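Local coordinates for uncharacterized protein SP1917 (Streptococcus pneumoniae, PDB 3C9P), which is of unknown function but belongs to the DUF2200 family of uncharacterized proteins conserved in bacteria, at residues V37-L41 and R98-L102. Sequence-based numbering, arbitrary orientation.
With EDO (1,2-ethanediol), chain B.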
loop_
_atom_site.group_PDB
_atom_site.type_symbol
_atom_site.label_atom_id
_atom_site.label_comp_id
_atom_site.label_asym_id
_atom_site.label_seq_id
_atom_site.Cartn_x
_atom_site.Cartn_y
_atom_site.Cartn_z
ATOM N N VAL A 37 -4.814 6.111 -0.192
ATOM C CA VAL A 37 -3.350 6.006 0.074
ATOM C C VAL A 37 -2.638 5.123 -0.974
ATOM O O VAL A 37 -1.483 5.370 -1.305
ATOM C CB VAL A 37 -2.968 5.554 1.545
ATOM C CG1 VAL A 37 -3.629 6.492 2.625
ATOM C CG2 VAL A 37 -3.329 4.075 1.794
ATOM N N THR A 38 -3.332 4.120 -1.513
ATOM C CA THR A 38 -2.753 3.273 -2.552
ATOM C C THR A 38 -2.535 4.119 -3.822
ATOM O O THR A 38 -1.468 4.059 -4.441
ATOM C CB THR A 38 -3.655 2.063 -2.862
ATOM O OG1 THR A 38 -3.851 1.308 -1.654
ATOM C CG2 THR A 38 -3.021 1.167 -3.941
ATOM N N SER A 39 -3.560 4.860 -4.213
ATOM C CA SER A 39 -3.479 5.786 -5.353
ATOM C C SER A 39 -2.331 6.812 -5.194
ATOM O O SER A 39 -1.544 7.038 -6.110
ATOM C CB SER A 39 -4.806 6.527 -5.486
ATOM O OG SER A 39 -4.743 7.473 -6.555
ATOM N N TRP A 40 -2.241 7.416 -4.015
ATOM C CA TRP A 40 -1.172 8.369 -3.716
ATOM C C TRP A 40 0.215 7.752 -3.910
ATOM O O TRP A 40 1.065 8.312 -4.600
ATOM C CB TRP A 40 -1.337 8.895 -2.284
ATOM C CG TRP A 40 -0.244 9.840 -1.889
ATOM C CD1 TRP A 40 -0.121 11.154 -2.215
ATOM C CD2 TRP A 40 0.878 9.518 -1.089
ATOM N NE1 TRP A 40 1.015 11.678 -1.656
ATOM C CE2 TRP A 40 1.641 10.690 -0.948
ATOM C CE3 TRP A 40 1.289 8.351 -0.430
ATOM C CZ2 TRP A 40 2.813 10.729 -0.215
ATOM C CZ3 TRP A 40 2.472 8.385 0.291
ATOM C CH2 TRP A 40 3.202 9.575 0.416
ATOM N N LEU A 41 0.417 6.574 -3.339
ATOM C CA LEU A 41 1.710 5.897 -3.399
ATOM C C LEU A 41 2.139 5.519 -4.805
ATOM O O LEU A 41 3.294 5.755 -5.201
ATOM C CB LEU A 41 1.692 4.619 -2.530
ATOM C CG LEU A 41 2.925 3.737 -2.655
ATOM C CD1 LEU A 41 4.179 4.465 -2.077
ATOM C CD2 LEU A 41 2.703 2.415 -1.928
ATOM N N ARG A 98 5.902 -0.359 2.006
ATOM C CA ARG A 98 5.491 1.048 2.205
ATOM C C ARG A 98 3.965 1.165 2.191
ATOM O O ARG A 98 3.391 1.873 3.037
ATOM C CB ARG A 98 6.113 1.980 1.161
ATOM C CG ARG A 98 7.591 2.208 1.346
ATOM C CD ARG A 98 8.178 2.978 0.176
ATOM N NE ARG A 98 9.587 3.279 0.438
ATOM C CZ ARG A 98 10.559 3.309 -0.464
ATOM N NH1 ARG A 98 10.325 3.029 -1.741
ATOM N NH2 ARG A 98 11.785 3.619 -0.076
ATOM N N LEU A 99 3.298 0.454 1.282
ATOM C CA LEU A 99 1.810 0.414 1.367
ATOM C C LEU A 99 1.298 -0.176 2.695
ATOM O O LEU A 99 0.348 0.352 3.312
ATOM C CB LEU A 99 1.157 -0.286 0.162
ATOM C CG LEU A 99 -0.388 -0.263 0.201
ATOM C CD1 LEU A 99 -0.932 1.162 0.191
ATOM C CD2 LEU A 99 -0.986 -1.094 -0.941
ATOM N N ASP A 100 1.935 -1.249 3.152
ATOM C CA ASP A 100 1.536 -1.850 4.434
ATOM C C ASP A 100 1.625 -0.844 5.570
ATOM O O ASP A 100 0.771 -0.862 6.472
ATOM C CB ASP A 100 2.364 -3.072 4.794
ATOM C CG ASP A 100 2.057 -4.291 3.908
ATOM O OD1 ASP A 100 0.891 -4.544 3.534
ATOM O OD2 ASP A 100 3.007 -5.025 3.604
ATOM N N LYS A 101 2.672 -0.006 5.557
ATOM C CA LYS A 101 2.849 1.040 6.569
ATOM C C LYS A 101 1.714 2.068 6.493
ATOM O O LYS A 101 1.161 2.456 7.531
ATOM C CB LYS A 101 4.229 1.727 6.414
ATOM C CG LYS A 101 4.594 2.722 7.511
ATOM C CD LYS A 101 4.711 2.040 8.862
ATOM C CE LYS A 101 5.689 2.767 9.763
ATOM N NZ LYS A 101 5.677 2.079 11.096
ATOM N N LEU A 102 1.353 2.496 5.278
ATOM C CA LEU A 102 0.267 3.476 5.119
ATOM C C LEU A 102 -1.066 2.917 5.635
ATOM O O LEU A 102 -1.838 3.626 6.276
ATOM C CB LEU A 102 0.119 3.936 3.652
ATOM C CG LEU A 102 1.366 4.555 2.991
ATOM C CD1 LEU A 102 1.143 4.857 1.475
ATOM C CD2 LEU A 102 1.765 5.836 3.734
HETATM C C1 EDO B . 1.609 -7.648 2.326
HETATM O O1 EDO B . 1.171 -8.005 3.637
HETATM C C2 EDO B . 0.382 -7.473 1.451
HETATM O O2 EDO B . -0.755 -7.276 2.291
#
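Close to the centre of the chain, helices 31-42 and 91-107 pack against each other through apolar side chains, with no hydrogen bond between the two segments. Val37 points toward the partner helix, and its CG2 lies 3.9 Å from Leu102 CB and 4.1 Å from Leu99 CD1, bridging residues one turn apart. Thr38 OG1 sits 3.5 Å from Leu99 CD1; the hydroxyl is hydrogen-bonded to Val34 O in its own helix, which satisfies it where it lies against the leucine methyl. The Trp40 ring meets Leu102 edge-on, CZ3 to CD1 at 4.0 Å, while its NE1 is hydrogen-bonded to Glu120; the Trp40 and Leu102 side chains both also touch helix 112-119. Leu41, one turn on from Val37, touches both leucines, with CD2 3.7 Å from Leu99 CB and CB 4.0 Å from Leu102 CD1. Leu102 CD1 thus rests against Trp40, Leu41 and the carbonyl of Val37 (O to CD1 3.9 Å), whereas Leu99 continues to helices 13-26 and 59-64. The axes of the two short segments come within 10.2 Å of each other, and their directions differ by 144°, closer to antiparallel than to parallel: helix-helix packing in the hydrophobic core of a small, largely helical domain.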